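Unsaturated glucuronyl hydrolase (Streptococcus agalactiae, PDB 2ZZR) hydrolyses unsaturated disaccharides derived from chondroitin, hyaluronan and heparin, releasing the unsaturated uronic acid in the manner of family 88 glycoside hydrolases. Local coordinates at residues R170-C175 with A216-Y221; T234-S239 with V362-S367; E241-R246 with W290-T295; P301-A306 with E373-G378. All coordinates share one frame; numbering follows the deposited sequence.

Interaction 1 comes first along the chain, pairing strand 170-172 with strand 219-222 and closing a loop of 40 mostly helical residues. Interaction 2 opens just after strand 229-233 and joins the loop 234-239 to 362-367, enclosing 122 residues. Nested within that span, interaction 3 ties the start of helix 245-262 to the loop 290-295. Interaction 4 crosses interaction 2: it begins at 301-306, inside the long loop, and ends at 373-378, beyond it, bringing the N-terminal ends of helices 304-318 and 376-390 together. Arg246 of interaction 3 is salt-bridged to Asp303 of interaction 4 and donates to Val362 O of interaction 2, while His218 of interaction 1 packs against Trp244 and Gln236.

Interaction 1. Residues R170-C175 with A216-Y221; sequences RLIIDC and AFHTFY
Residues Arg170-Ile172 run antiparallel to Thr219-Tyr221, the short strand axes 162° apart and 4.6 Å from each other at closest approach, with Leu171 and Phe220 as the hydrogen-bonded pair. Leu171 N donates to Phe220 O at 3.0 Å, and Phe220 N returns the bond to Leu171 O. A third bond, from Ile173 N to His218 O at 2.9 Å, continues the pairing past the strand. Here the 170-175 segment enters a type I turn, Ile172 to Cys175, bearing Asp174, the probable catalytic proton donor. The pair belongs to a three-stranded antiparallel sheet, and its middle strand begins with a classic beta bulge, His218 and Thr219 both facing Val233. On one face of the sheet, the Arg170 stem lies alongside Tyr221, CB 4.0 Å from the centroid of the Tyr221 ring and over its face. The guanidinium continues to Trp160, which offers both its carbonyl and a cation-pi partner. Thr219 CG2, anti to its backbone N, reaches Arg170 CG at 3.6 Å. Ile172 CG2 makes a CH-pi contact with one face of the His218 ring, toward its rim. On the other face of the sheet, Leu171 CD1 meets Phe220 CB; beyond the strand, Ile173 CD1 abuts Ala216 CB at 3.6 Å.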
loop_
_atom_site.group_PDB
_atom_site.type_symbol
_atom_site.label_atom_id
_atom_site.label_comp_id
_atom_site.label_asym_id
_atom_site.label_seq_id
_atom_site.Cartn_x
_atom_site.Cartn_y
_atom_site.Cartn_z
ATOM N N ARG A 170 -1.661 18.135 -9.463
ATOM C CA ARG A 170 -0.571 17.331 -8.948
ATOM C C ARG A 170 -0.980 15.868 -8.841
ATOM O O ARG A 170 -2.178 15.551 -8.793
ATOM C CB ARG A 170 -0.150 17.847 -7.567
ATOM C CG ARG A 170 -1.140 17.488 -6.442
ATOM C CD ARG A 170 -1.289 18.592 -5.397
ATOM N NE ARG A 170 -1.992 18.095 -4.214
ATOM C CZ ARG A 170 -3.312 17.934 -4.121
ATOM N NH1 ARG A 170 -3.836 17.462 -2.998
ATOM N NH2 ARG A 170 -4.113 18.236 -5.141
ATOM N N LEU A 171 0.026 14.995 -8.811
ATOM C CA LEU A 171 -0.176 13.590 -8.451
ATOM C C LEU A 171 0.466 13.327 -7.094
ATOM O O LEU A 171 1.345 14.073 -6.655
ATOM C CB LEU A 171 0.404 12.645 -9.519
ATOM C CG LEU A 171 1.908 12.652 -9.846
ATOM C CD1 LEU A 171 2.760 11.928 -8.792
ATOM C CD2 LEU A 171 2.163 12.037 -11.226
ATOM N N ILE A 172 0.038 12.252 -6.439
ATOM C CA ILE A 172 0.628 11.830 -5.176
ATOM C C ILE A 172 1.119 10.393 -5.370
ATOM O O ILE A 172 0.520 9.636 -6.131
ATOM C CB ILE A 172 -0.383 11.973 -4.003
ATOM C CG1 ILE A 172 -0.744 13.462 -3.818
ATOM C CG2 ILE A 172 0.175 11.387 -2.702
ATOM C CD1 ILE A 172 -1.828 13.730 -2.789
ATOM N N ILE A 173 2.225 10.042 -4.721
ATOM C CA ILE A 173 2.894 8.765 -4.995
ATOM C C ILE A 173 2.027 7.539 -4.682
ATOM O O ILE A 173 2.170 6.488 -5.326
ATOM C CB ILE A 173 4.271 8.658 -4.280
ATOM C CG1 ILE A 173 5.063 7.461 -4.835
ATOM C CG2 ILE A 173 4.105 8.637 -2.754
ATOM C CD1 ILE A 173 6.525 7.437 -4.454
ATOM N N ASP A 174 1.118 7.674 -3.717
ATOM C CA ASP A 174 0.259 6.534 -3.367
ATOM C C ASP A 174 -0.709 6.149 -4.492
ATOM O O ASP A 174 -1.300 5.067 -4.472
ATOM C CB ASP A 174 -0.456 6.742 -2.020
ATOM C CG ASP A 174 -1.537 7.810 -2.064
ATOM O OD1 ASP A 174 -2.254 7.928 -1.052
ATOM O OD2 ASP A 174 -1.693 8.530 -3.076
ATOM N N CYS A 175 -0.847 7.019 -5.493
ATOM C CA CYS A 175 -1.700 6.708 -6.637
ATOM C C CYS A 175 -1.165 5.506 -7.432
ATOM O O CYS A 175 -1.907 4.876 -8.188
ATOM C CB CYS A 175 -1.907 7.926 -7.545
ATOM S SG CYS A 175 -3.355 7.768 -8.621
ATOM N N ALA A 216 11.771 9.448 -2.612
ATOM C CA ALA A 216 10.457 9.768 -3.151
ATOM C C ALA A 216 9.948 11.109 -2.654
ATOM O O ALA A 216 10.046 11.407 -1.462
ATOM C CB ALA A 216 9.462 8.668 -2.783
ATOM N N PHE A 217 9.416 11.907 -3.578
ATOM C CA PHE A 217 8.515 13.005 -3.232
ATOM C C PHE A 217 7.171 12.401 -2.828
ATOM O O PHE A 217 6.849 11.271 -3.196
ATOM C CB PHE A 217 8.269 13.923 -4.430
ATOM C CG PHE A 217 9.412 14.835 -4.767
ATOM C CD1 PHE A 217 10.007 14.778 -6.022
ATOM C CD2 PHE A 217 9.877 15.775 -3.844
ATOM C CE1 PHE A 217 11.058 15.636 -6.356
ATOM C CE2 PHE A 217 10.931 16.626 -4.166
ATOM C CZ PHE A 217 11.514 16.560 -5.426
ATOM N N HIS A 218 6.385 13.162 -2.078
ATOM C CA HIS A 218 5.000 12.797 -1.799
ATOM C C HIS A 218 4.132 13.234 -2.972
ATOM O O HIS A 218 3.315 12.463 -3.483
ATOM C CB HIS A 218 4.538 13.469 -0.494
ATOM C CG HIS A 218 3.060 13.409 -0.260
ATOM N ND1 HIS A 218 2.471 12.482 0.572
ATOM C CD2 HIS A 218 2.052 14.181 -0.731
ATOM C CE1 HIS A 218 1.165 12.674 0.590
ATOM N NE2 HIS A 218 0.885 13.703 -0.189
ATOM N N THR A 219 4.341 14.480 -3.393
ATOM C CA THR A 219 3.512 15.154 -4.380
ATOM C C THR A 219 4.379 15.661 -5.530
ATOM O O THR A 219 5.533 16.052 -5.318
ATOM C CB THR A 219 2.782 16.361 -3.716
ATOM O OG1 THR A 219 1.839 15.884 -2.752
ATOM C CG2 THR A 219 2.039 17.208 -4.733
ATOM N N PHE A 220 3.832 15.654 -6.744
ATOM C CA PHE A 220 4.509 16.296 -7.867
ATOM C C PHE A 220 3.539 17.107 -8.704
ATOM O O PHE A 220 2.523 16.590 -9.163
ATOM C CB PHE A 220 5.277 15.295 -8.746
ATOM C CG PHE A 220 6.429 15.920 -9.477
ATOM C CD1 PHE A 220 7.715 15.849 -8.955
ATOM C CD2 PHE A 220 6.220 16.623 -10.658
ATOM C CE1 PHE A 220 8.787 16.454 -9.615
ATOM C CE2 PHE A 220 7.281 17.233 -11.324
ATOM C CZ PHE A 220 8.560 17.151 -10.802
ATOM N N TYR A 221 3.874 18.384 -8.895
ATOM C CA TYR A 221 3.032 19.319 -9.634
ATOM C C TYR A 221 3.367 19.380 -11.114
ATOM O O TYR A 221 4.526 19.265 -11.504
ATOM C CB TYR A 221 3.185 20.732 -9.056
ATOM C CG TYR A 221 2.482 20.930 -7.740
ATOM C CD1 TYR A 221 3.127 20.648 -6.535
ATOM C CD2 TYR A 221 1.170 21.400 -7.700
ATOM C CE1 TYR A 221 2.474 20.836 -5.315
ATOM C CE2 TYR A 221 0.512 21.591 -6.484
ATOM C CZ TYR A 221 1.166 21.305 -5.306
ATOM O OH TYR A 221 0.518 21.489 -4.106
#

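Interaction 2. Residues T234-S239 with V362-S367; sequences TRQGYS and VYSWHS
Tyr238 and Trp365 meet where two irregular loops of this alpha-barrel enzyme come together at the substrate-binding region, to which Thr234, Ser364 and Ser367 are probable contributors. The Tyr238 CB starts out directed away from 362-367. Its CG then stands anti to the backbone N (chi1 -177°), and the ring beyond it comes back to the tryptophan. CD1 of Tyr238 lies 3.9 Å from both CH2 and CZ3 of Trp365, and Tyr238 CE1 comes closer, 3.7 Å from Trp365 CH2. Thus one side of the phenol touches the outer corner of the indole, with Trp365 CH2 near the plane of the tyrosine ring. The planes are inclined at 56°, an oblique pairing rather than a stack. Outside the two loops, Phe294 meets the tyrosine edge-to-face and Trp290 stacks on Trp365.

Next along the 362-367 loop, the His366 ring has CE3 of Trp365 over its centre; how the imidazole is turned toward the carbonyls of Gly237 and Tyr238 is doubtful. The Gln236 amide end lies near Tyr363 O, the carbonyl that accepts from Arg246 NH2.

Two waters bridge the backbones, both donating to the single acceptor Gln236 O. Water 1 accepts from Trp365 N at 2.9 Å; water 2 lies 3.2 Å from Gln236 O and accepts from His366 N at 2.7 Å.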
loop_
_atom_site.group_PDB
_atom_site.type_symbol
_atom_site.label_atom_id
_atom_site.label_comp_id
_atom_site.label_asym_id
_atom_site.label_seq_id
_atom_site.Cartn_x
_atom_site.Cartn_y
_atom_site.Cartn_z
ATOM N N THR A 234 7.898 17.376 -0.681
ATOM C CA THR A 234 8.114 16.314 0.314
ATOM C C THR A 234 7.174 16.428 1.525
ATOM O O THR A 234 7.608 16.695 2.659
ATOM C CB THR A 234 9.586 16.272 0.801
ATOM O OG1 THR A 234 9.937 17.536 1.379
ATOM C CG2 THR A 234 10.537 15.959 -0.349
ATOM N N ARG A 235 5.890 16.195 1.276
ATOM C CA ARG A 235 4.844 16.305 2.292
ATOM C C ARG A 235 4.823 15.098 3.248
ATOM O O ARG A 235 5.122 13.971 2.849
ATOM C CB ARG A 235 3.489 16.486 1.596
ATOM C CG ARG A 235 2.272 16.566 2.504
ATOM C CD ARG A 235 1.024 16.896 1.699
ATOM N NE ARG A 235 -0.187 16.370 2.325
ATOM C CZ ARG A 235 -0.907 17.010 3.242
ATOM N NH1 ARG A 235 -0.550 18.217 3.662
ATOM N NH2 ARG A 235 -1.991 16.435 3.744
ATOM N N GLN A 236 4.482 15.355 4.511
ATOM C CA GLN A 236 4.322 14.311 5.525
ATOM C C GLN A 236 5.627 13.868 6.190
ATOM O O GLN A 236 5.600 13.185 7.217
ATOM C CB GLN A 236 3.532 13.112 4.979
ATOM C CG GLN A 236 2.040 13.403 4.816
ATOM C CD GLN A 236 1.184 12.156 4.681
ATOM O OE1 GLN A 236 1.166 11.292 5.561
ATOM N NE2 GLN A 236 0.445 12.073 3.583
ATOM N N GLY A 237 6.762 14.276 5.627
ATOM C CA GLY A 237 8.063 13.970 6.218
ATOM C C GLY A 237 8.450 14.997 7.268
ATOM O O GLY A 237 7.805 16.037 7.386
ATOM N N TYR A 238 9.508 14.704 8.022
ATOM C CA TYR A 238 9.976 15.580 9.103
ATOM C C TYR A 238 10.358 16.977 8.612
ATOM O O TYR A 238 9.920 17.985 9.180
ATOM C CB TYR A 238 11.154 14.930 9.835
ATOM C CG TYR A 238 11.667 15.722 11.021
ATOM C CD1 TYR A 238 10.945 15.777 12.211
ATOM C CD2 TYR A 238 12.883 16.410 10.951
ATOM C CE1 TYR A 238 11.414 16.499 13.308
ATOM C CE2 TYR A 238 13.362 17.136 12.043
ATOM C CZ TYR A 238 12.620 17.174 13.217
ATOM O OH TYR A 238 13.080 17.884 14.305
ATOM N N SER A 239 11.167 17.027 7.558
ATOM C CA SER A 239 11.662 18.288 7.012
ATOM C C SER A 239 11.797 18.198 5.494
ATOM O O SER A 239 11.569 17.138 4.910
ATOM C CB SER A 239 13.010 18.650 7.647
ATOM O OG SER A 239 14.030 17.745 7.258
ATOM N N VAL A 362 2.662 5.564 12.021
ATOM C CA VAL A 362 2.453 7.013 12.021
ATOM C C VAL A 362 1.665 7.386 10.775
ATOM O O VAL A 362 2.108 7.148 9.649
ATOM C CB VAL A 362 3.778 7.818 12.092
ATOM C CG1 VAL A 362 3.513 9.323 11.928
ATOM C CG2 VAL A 362 4.489 7.566 13.415
ATOM N N TYR A 363 0.481 7.950 10.994
ATOM C CA TYR A 363 -0.395 8.367 9.911
ATOM C C TYR A 363 0.077 9.698 9.313
ATOM O O TYR A 363 0.534 9.738 8.171
ATOM C CB TYR A 363 -1.841 8.420 10.417
ATOM C CG TYR A 363 -2.914 8.842 9.430
ATOM C CD1 TYR A 363 -2.679 8.896 8.052
ATOM C CD2 TYR A 363 -4.193 9.158 9.886
ATOM C CE1 TYR A 363 -3.688 9.272 7.165
ATOM C CE2 TYR A 363 -5.198 9.531 9.014
ATOM C CZ TYR A 363 -4.945 9.585 7.660
ATOM O OH TYR A 363 -5.952 9.953 6.798
ATOM N N SER A 364 -0.015 10.775 10.094
ATOM C CA SER A 364 0.435 12.092 9.644
ATOM C C SER A 364 1.057 12.840 10.821
ATOM O O SER A 364 0.348 13.366 11.680
ATOM C CB SER A 364 -0.729 12.883 9.037
ATOM O OG SER A 364 -0.261 14.077 8.425
ATOM N N TRP A 365 2.386 12.860 10.865
ATOM C CA TRP A 365 3.117 13.375 12.026
ATOM C C TRP A 365 2.845 14.856 12.310
ATOM O O TRP A 365 2.559 15.231 13.449
ATOM C CB TRP A 365 4.612 13.132 11.848
ATOM C CG TRP A 365 5.442 13.380 13.072
ATOM C CD1 TRP A 365 5.621 12.530 14.127
ATOM C CD2 TRP A 365 6.221 14.547 13.360
ATOM N NE1 TRP A 365 6.459 13.097 15.054
ATOM C CE2 TRP A 365 6.846 14.333 14.608
ATOM C CE3 TRP A 365 6.457 15.751 12.680
ATOM C CZ2 TRP A 365 7.687 15.284 15.201
ATOM C CZ3 TRP A 365 7.296 16.697 13.270
ATOM C CH2 TRP A 365 7.902 16.453 14.517
ATOM N N HIS A 366 2.925 15.687 11.274
ATOM C CA HIS A 366 2.764 17.133 11.443
ATOM C C HIS A 366 1.340 17.534 11.832
ATOM O O HIS A 366 1.139 18.513 12.557
ATOM C CB HIS A 366 3.223 17.879 10.188
ATOM C CG HIS A 366 4.709 18.039 10.097
ATOM N ND1 HIS A 366 5.468 17.427 9.122
ATOM C CD2 HIS A 366 5.578 18.739 10.866
ATOM C CE1 HIS A 366 6.738 17.750 9.290
ATOM N NE2 HIS A 366 6.832 18.542 10.343
ATOM N N SER A 367 0.364 16.762 11.361
ATOM C CA SER A 367 -1.044 16.977 11.691
ATOM C C SER A 367 -1.428 16.355 13.033
ATOM O O SER A 367 -2.548 16.545 13.510
ATOM C CB SER A 367 -1.937 16.413 10.580
ATOM O OG SER A 367 -1.682 17.063 9.347
HETATM O O HOH W 1 3.724 11.517 8.615
HETATM O O HOH W 2 3.275 14.747 8.730
#

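Interaction 3. Residues E241-R246 with W290-T295; sequences ESSWAR and WDLIFT
An Asx turn at Asp291, receiving the chain that leads into helix 245-262, defines the contact of Ser242-Ala245 with Trp290-Ile293. The helix belongs to the alpha barrel, and its second residue, Arg246, probably binds substrate. Asp291 CG is anti to its backbone N (chi1 -166°), and both carboxylate oxygens beyond it are engaged. OD2 closes the Asx turn by accepting from Ile293 N at 3.1 Å through its anti lone pair, and on its syn side it takes Ser243 N, 2.8 Å away and 18° out of the carboxylate plane. Two backbone N-H groups therefore grip one oxygen and restrict rotation of the group. The other oxygen, OD1, lies 2.8 Å from Ser242 OG, whose proton also has Ser239 O within reach, so its direction is not settled; OD1 also accepts from Tyr238 N. So many donors would be expected to favour the charged form of this carboxylate.

The backbones are joined as well. Leu292 N donates to Ser243 O at 2.7 Å in a nearly straight bond (171° at the hydrogen). Apolar groups fill in around these bonds: Ile293 CG2 sits 3.4 Å from Ser242 CA, and Leu292 CG faces Ala245 CA and CB. Trp244 occupies the N-cap position, and Trp290 O serves the first amides of the helix. Ala245 N reaches it directly at 3.0 Å from above the carbonyl plane, whereas Arg246 N reaches it through water 3, which donates to Trp290 O at 2.8 Å.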
loop_
_atom_site.group_PDB
_atom_site.type_symbol
_atom_site.label_atom_id
_atom_site.label_comp_id
_atom_site.label_asym_id
_atom_site.label_seq_id
_atom_site.Cartn_x
_atom_site.Cartn_y
_atom_site.Cartn_z
ATOM N N GLU A 241 14.432 18.166 3.878
ATOM C CA GLU A 241 15.626 17.382 3.574
ATOM C C GLU A 241 15.481 15.919 3.994
ATOM O O GLU A 241 16.398 15.119 3.794
ATOM C CB GLU A 241 16.859 18.003 4.247
ATOM C CG GLU A 241 17.305 19.351 3.661
ATOM C CD GLU A 241 16.334 20.483 3.964
ATOM O OE1 GLU A 241 15.860 20.580 5.119
ATOM O OE2 GLU A 241 16.044 21.284 3.049
ATOM N N SER A 242 14.326 15.577 4.567
ATOM C CA SER A 242 14.104 14.246 5.124
ATOM C C SER A 242 13.497 13.265 4.108
ATOM O O SER A 242 13.351 13.595 2.921
ATOM C CB SER A 242 13.256 14.324 6.399
ATOM O OG SER A 242 11.920 14.692 6.110
ATOM N N SER A 243 13.140 12.074 4.592
ATOM C CA SER A 243 12.660 10.996 3.730
ATOM C C SER A 243 11.502 10.229 4.372
ATOM O O SER A 243 11.712 9.258 5.097
ATOM C CB SER A 243 13.811 10.045 3.394
ATOM O OG SER A 243 13.468 9.201 2.315
ATOM N N TRP A 244 10.281 10.679 4.098
ATOM C CA TRP A 244 9.065 10.070 4.647
ATOM C C TRP A 244 9.000 8.584 4.285
ATOM O O TRP A 244 9.052 8.232 3.112
ATOM C CB TRP A 244 7.850 10.826 4.118
ATOM C CG TRP A 244 6.509 10.270 4.504
ATOM C CD1 TRP A 244 6.073 9.955 5.765
ATOM C CD2 TRP A 244 5.415 10.010 3.622
ATOM N NE1 TRP A 244 4.776 9.502 5.712
ATOM C CE2 TRP A 244 4.349 9.522 4.410
ATOM C CE3 TRP A 244 5.231 10.140 2.238
ATOM C CZ2 TRP A 244 3.115 9.155 3.857
ATOM C CZ3 TRP A 244 4.004 9.775 1.690
ATOM C CH2 TRP A 244 2.963 9.287 2.501
ATOM N N ALA A 245 8.904 7.725 5.298
ATOM C CA ALA A 245 9.078 6.281 5.095
ATOM C C ALA A 245 7.988 5.644 4.239
ATOM O O ALA A 245 8.287 4.852 3.336
ATOM C CB ALA A 245 9.202 5.551 6.437
ATOM N N ARG A 246 6.727 5.975 4.509
ATOM C CA ARG A 246 5.642 5.327 3.772
ATOM C C ARG A 246 5.619 5.683 2.282
ATOM O O ARG A 246 5.282 4.841 1.446
ATOM C CB ARG A 246 4.279 5.552 4.435
ATOM C CG ARG A 246 3.188 4.682 3.806
ATOM C CD ARG A 246 1.967 4.543 4.695
ATOM N NE ARG A 246 1.294 5.827 4.922
ATOM C CZ ARG A 246 1.320 6.503 6.069
ATOM N NH1 ARG A 246 1.993 6.034 7.109
ATOM N NH2 ARG A 246 0.662 7.654 6.179
ATOM N N TRP A 290 9.433 6.478 11.216
ATOM C CA TRP A 290 8.391 7.116 10.409
ATOM C C TRP A 290 8.978 7.988 9.298
ATOM O O TRP A 290 8.372 8.176 8.237
ATOM C CB TRP A 290 7.429 7.903 11.302
ATOM C CG TRP A 290 7.999 9.170 11.852
ATOM C CD1 TRP A 290 8.717 9.320 13.007
ATOM C CD2 TRP A 290 7.891 10.472 11.273
ATOM N NE1 TRP A 290 9.065 10.643 13.180
ATOM C CE2 TRP A 290 8.567 11.370 12.130
ATOM C CE3 TRP A 290 7.282 10.972 10.113
ATOM C CZ2 TRP A 290 8.658 12.734 11.858
ATOM C CZ3 TRP A 290 7.375 12.326 9.841
ATOM C CH2 TRP A 290 8.053 13.194 10.715
ATOM N N ASP A 291 10.161 8.525 9.568
ATOM C CA ASP A 291 10.953 9.213 8.571
ATOM C C ASP A 291 12.322 8.558 8.554
ATOM O O ASP A 291 12.915 8.312 9.610
ATOM C CB ASP A 291 11.074 10.701 8.895
ATOM C CG ASP A 291 11.593 11.501 7.724
ATOM O OD1 ASP A 291 10.881 12.419 7.270
ATOM O OD2 ASP A 291 12.706 11.194 7.239
ATOM N N LEU A 292 12.811 8.261 7.353
ATOM C CA LEU A 292 14.040 7.492 7.182
ATOM C C LEU A 292 15.310 8.248 7.596
ATOM O O LEU A 292 16.394 7.666 7.617
ATOM C CB LEU A 292 14.152 6.957 5.742
ATOM C CG LEU A 292 13.076 5.950 5.296
ATOM C CD1 LEU A 292 13.193 5.652 3.799
ATOM C CD2 LEU A 292 13.151 4.656 6.105
ATOM N N ILE A 293 15.179 9.526 7.954
ATOM C CA ILE A 293 16.326 10.264 8.507
ATOM C C ILE A 293 16.638 9.829 9.937
ATOM O O ILE A 293 17.754 10.035 10.426
ATOM C CB ILE A 293 16.177 11.812 8.432
ATOM C CG1 ILE A 293 14.955 12.303 9.222
ATOM C CG2 ILE A 293 16.157 12.260 6.988
ATOM C CD1 ILE A 293 15.029 13.777 9.628
ATOM N N PHE A 294 15.657 9.212 10.591
ATOM C CA PHE A 294 15.822 8.731 11.956
ATOM C C PHE A 294 16.212 7.264 12.013
ATOM O O PHE A 294 15.731 6.443 11.230
ATOM C CB PHE A 294 14.548 8.960 12.778
ATOM C CG PHE A 294 14.088 10.389 12.797
ATOM C CD1 PHE A 294 14.911 11.394 13.307
ATOM C CD2 PHE A 294 12.829 10.733 12.316
ATOM C CE1 PHE A 294 14.489 12.718 13.322
ATOM C CE2 PHE A 294 12.392 12.055 12.330
ATOM C CZ PHE A 294 13.225 13.052 12.838
ATOM N N THR A 295 17.091 6.949 12.955
ATOM C CA THR A 295 17.462 5.574 13.237
ATOM C C THR A 295 17.508 5.369 14.759
ATOM O O THR A 295 16.976 6.190 15.512
ATOM C CB THR A 295 18.788 5.176 12.520
ATOM O OG1 THR A 295 19.006 3.764 12.661
ATOM C CG2 THR A 295 19.986 5.958 13.078
HETATM O O HOH W 3 6.041 6.968 7.281
#

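Interaction 4. Residues P301-A306 with E373-G378; sequences PRDTSA and EGNIWG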
loop_
_atom_site.group_PDB
_atom_site.type_symbol
_atom_site.label_atom_id
_atom_site.label_comp_id
_atom_site.label_asym_id
_atom_site.label_seq_id
_atom_site.Cartn_x
_atom_site.Cartn_y
_atom_site.Cartn_z
ATOM N N PRO A 301 9.051 7.918 16.745
ATOM C CA PRO A 301 8.244 6.709 16.600
ATOM C C PRO A 301 8.538 5.973 15.291
ATOM O O PRO A 301 9.026 6.573 14.329
ATOM C CB PRO A 301 6.810 7.243 16.606
ATOM C CG PRO A 301 6.918 8.629 16.087
ATOM C CD PRO A 301 8.254 9.145 16.546
ATOM N N ARG A 302 8.253 4.677 15.269
ATOM C CA ARG A 302 8.369 3.904 14.036
ATOM C C ARG A 302 7.139 4.145 13.186
ATOM O O ARG A 302 6.131 4.669 13.672
ATOM C CB ARG A 302 8.477 2.404 14.342
ATOM C CG ARG A 302 9.539 2.017 15.363
ATOM C CD ARG A 302 10.903 2.601 15.018
ATOM N NE ARG A 302 11.930 2.163 15.956
ATOM C CZ ARG A 302 12.709 1.095 15.787
ATOM N NH1 ARG A 302 12.595 0.334 14.700
ATOM N NH2 ARG A 302 13.612 0.788 16.709
ATOM N N ASP A 303 7.230 3.797 11.903
ATOM C CA ASP A 303 6.033 3.608 11.106
ATOM C C ASP A 303 6.052 2.192 10.553
ATOM O O ASP A 303 6.599 1.943 9.476
ATOM C CB ASP A 303 5.893 4.622 9.973
ATOM C CG ASP A 303 4.623 4.396 9.154
ATOM O OD1 ASP A 303 4.587 4.811 7.981
ATOM O OD2 ASP A 303 3.670 3.774 9.682
ATOM N N THR A 304 5.440 1.278 11.302
ATOM C CA THR A 304 5.384 -0.131 10.919
ATOM C C THR A 304 4.616 -0.335 9.615
ATOM O O THR A 304 4.884 -1.295 8.890
ATOM C CB THR A 304 4.745 -0.991 12.017
ATOM O OG1 THR A 304 3.485 -0.424 12.393
ATOM C CG2 THR A 304 5.650 -1.066 13.238
ATOM N N SER A 305 3.672 0.559 9.307
ATOM C CA SER A 305 2.877 0.406 8.077
ATOM C C SER A 305 3.750 0.526 6.828
ATOM O O SER A 305 3.476 -0.118 5.821
ATOM C CB SER A 305 1.690 1.379 8.016
ATOM O OG SER A 305 2.092 2.715 7.743
ATOM N N ALA A 306 4.799 1.345 6.911
ATOM C CA ALA A 306 5.746 1.503 5.803
ATOM C C ALA A 306 6.508 0.201 5.588
ATOM O O ALA A 306 6.714 -0.235 4.455
ATOM C CB ALA A 306 6.713 2.645 6.086
ATOM N N GLU A 373 0.479 4.998 16.613
ATOM C CA GLU A 373 -0.814 4.350 16.720
ATOM C C GLU A 373 -0.882 3.248 15.670
ATOM O O GLU A 373 -0.169 3.297 14.669
ATOM C CB GLU A 373 -1.929 5.358 16.441
ATOM C CG GLU A 373 -2.021 6.511 17.441
ATOM C CD GLU A 373 -2.706 6.122 18.744
ATOM O OE1 GLU A 373 -2.758 6.980 19.653
ATOM O OE2 GLU A 373 -3.203 4.976 18.859
ATOM N N GLY A 374 -1.744 2.262 15.893
ATOM C CA GLY A 374 -2.086 1.327 14.835
ATOM C C GLY A 374 -2.841 2.059 13.739
ATOM O O GLY A 374 -3.490 3.086 13.985
ATOM N N ASN A 375 -2.744 1.552 12.517
ATOM C CA ASN A 375 -3.566 2.072 11.430
ATOM C C ASN A 375 -4.036 0.937 10.529
ATOM O O ASN A 375 -3.439 -0.150 10.516
ATOM C CB ASN A 375 -2.887 3.226 10.666
ATOM C CG ASN A 375 -1.514 2.858 10.111
ATOM O OD1 ASN A 375 -0.508 3.516 10.398
ATOM N ND2 ASN A 375 -1.472 1.820 9.300
ATOM N N ILE A 376 -5.123 1.178 9.810
ATOM C CA ILE A 376 -5.819 0.080 9.141
ATOM C C ILE A 376 -5.095 -0.428 7.889
ATOM O O ILE A 376 -5.180 -1.618 7.569
ATOM C CB ILE A 376 -7.319 0.403 8.891
ATOM C CG1 ILE A 376 -8.113 -0.860 8.510
ATOM C CG2 ILE A 376 -7.490 1.539 7.866
ATOM C CD1 ILE A 376 -8.038 -1.984 9.565
ATOM N N TRP A 377 -4.375 0.453 7.194
ATOM C CA TRP A 377 -3.575 -0.009 6.044
ATOM C C TRP A 377 -2.347 -0.809 6.504
ATOM O O TRP A 377 -1.962 -1.789 5.866
ATOM C CB TRP A 377 -3.182 1.151 5.107
ATOM C CG TRP A 377 -2.398 2.221 5.787
ATOM C CD1 TRP A 377 -1.038 2.342 5.836
ATOM C CD2 TRP A 377 -2.929 3.325 6.529
ATOM N NE1 TRP A 377 -0.688 3.459 6.570
ATOM C CE2 TRP A 377 -1.831 4.079 7.003
ATOM C CE3 TRP A 377 -4.230 3.749 6.842
ATOM C CZ2 TRP A 377 -1.993 5.236 7.772
ATOM C CZ3 TRP A 377 -4.389 4.898 7.609
ATOM C CH2 TRP A 377 -3.275 5.621 8.069
ATOM N N GLY A 378 -1.748 -0.400 7.621
ATOM C CA GLY A 378 -0.653 -1.156 8.231
ATOM C C GLY A 378 -1.121 -2.537 8.652
ATOM O O GLY A 378 -0.430 -3.530 8.416
#
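Ser305 and Trp377 meet through a hydroxyl and an indole N-H. With OG between the backbone N and the carbonyl carbon (chi1 74°), the hydroxyl lies within reach of both Asp303 OD2 and Trp377 NE1. Trp377 NE1 donates to this oxygen at 3.1 Å, but the 132° angle at the hydrogen makes the bond weak. The same hydroxyl donates more tightly to Asp303 OD2, 2.7 Å from Ser305 OG and met on the syn side of the carboxylate, about 20° out of its plane. The hydroxyl thus accepts weakly from the indole and donates to the carboxylate.

One terminal atom of the Asn375 amide, modelled as ND2 although the amide is probably turned over, lies over one face of the Trp377 ring, toward its rim, and 3.4 Å from Ser305 CB. That methylene is further pressed against the glycine backbone: Ser305 CB is 3.5 Å from Gly378 CA. Because Gly378 has no side chain, the two segments can come together until Ser305 CA and Gly378 CA are just 3.9 Å apart. Around the contact, Tyr363 meets Trp377 edge-to-face. Asp303 OD1 forms a salt bridge with Arg246, a probable substrate-binding residue, and OD2 also accepts from Val362 N.

Both segments are at the start of a helix. Asp303 holds the N-cap position of helix 304-318, where its OD2 accepts weakly from Ser305 N at 3.2 Å, and Asn375 holds that of helix 376-390. The arrangement is a buried junction of two helix N-termini in the alpha barrel, beside its probable substrate site.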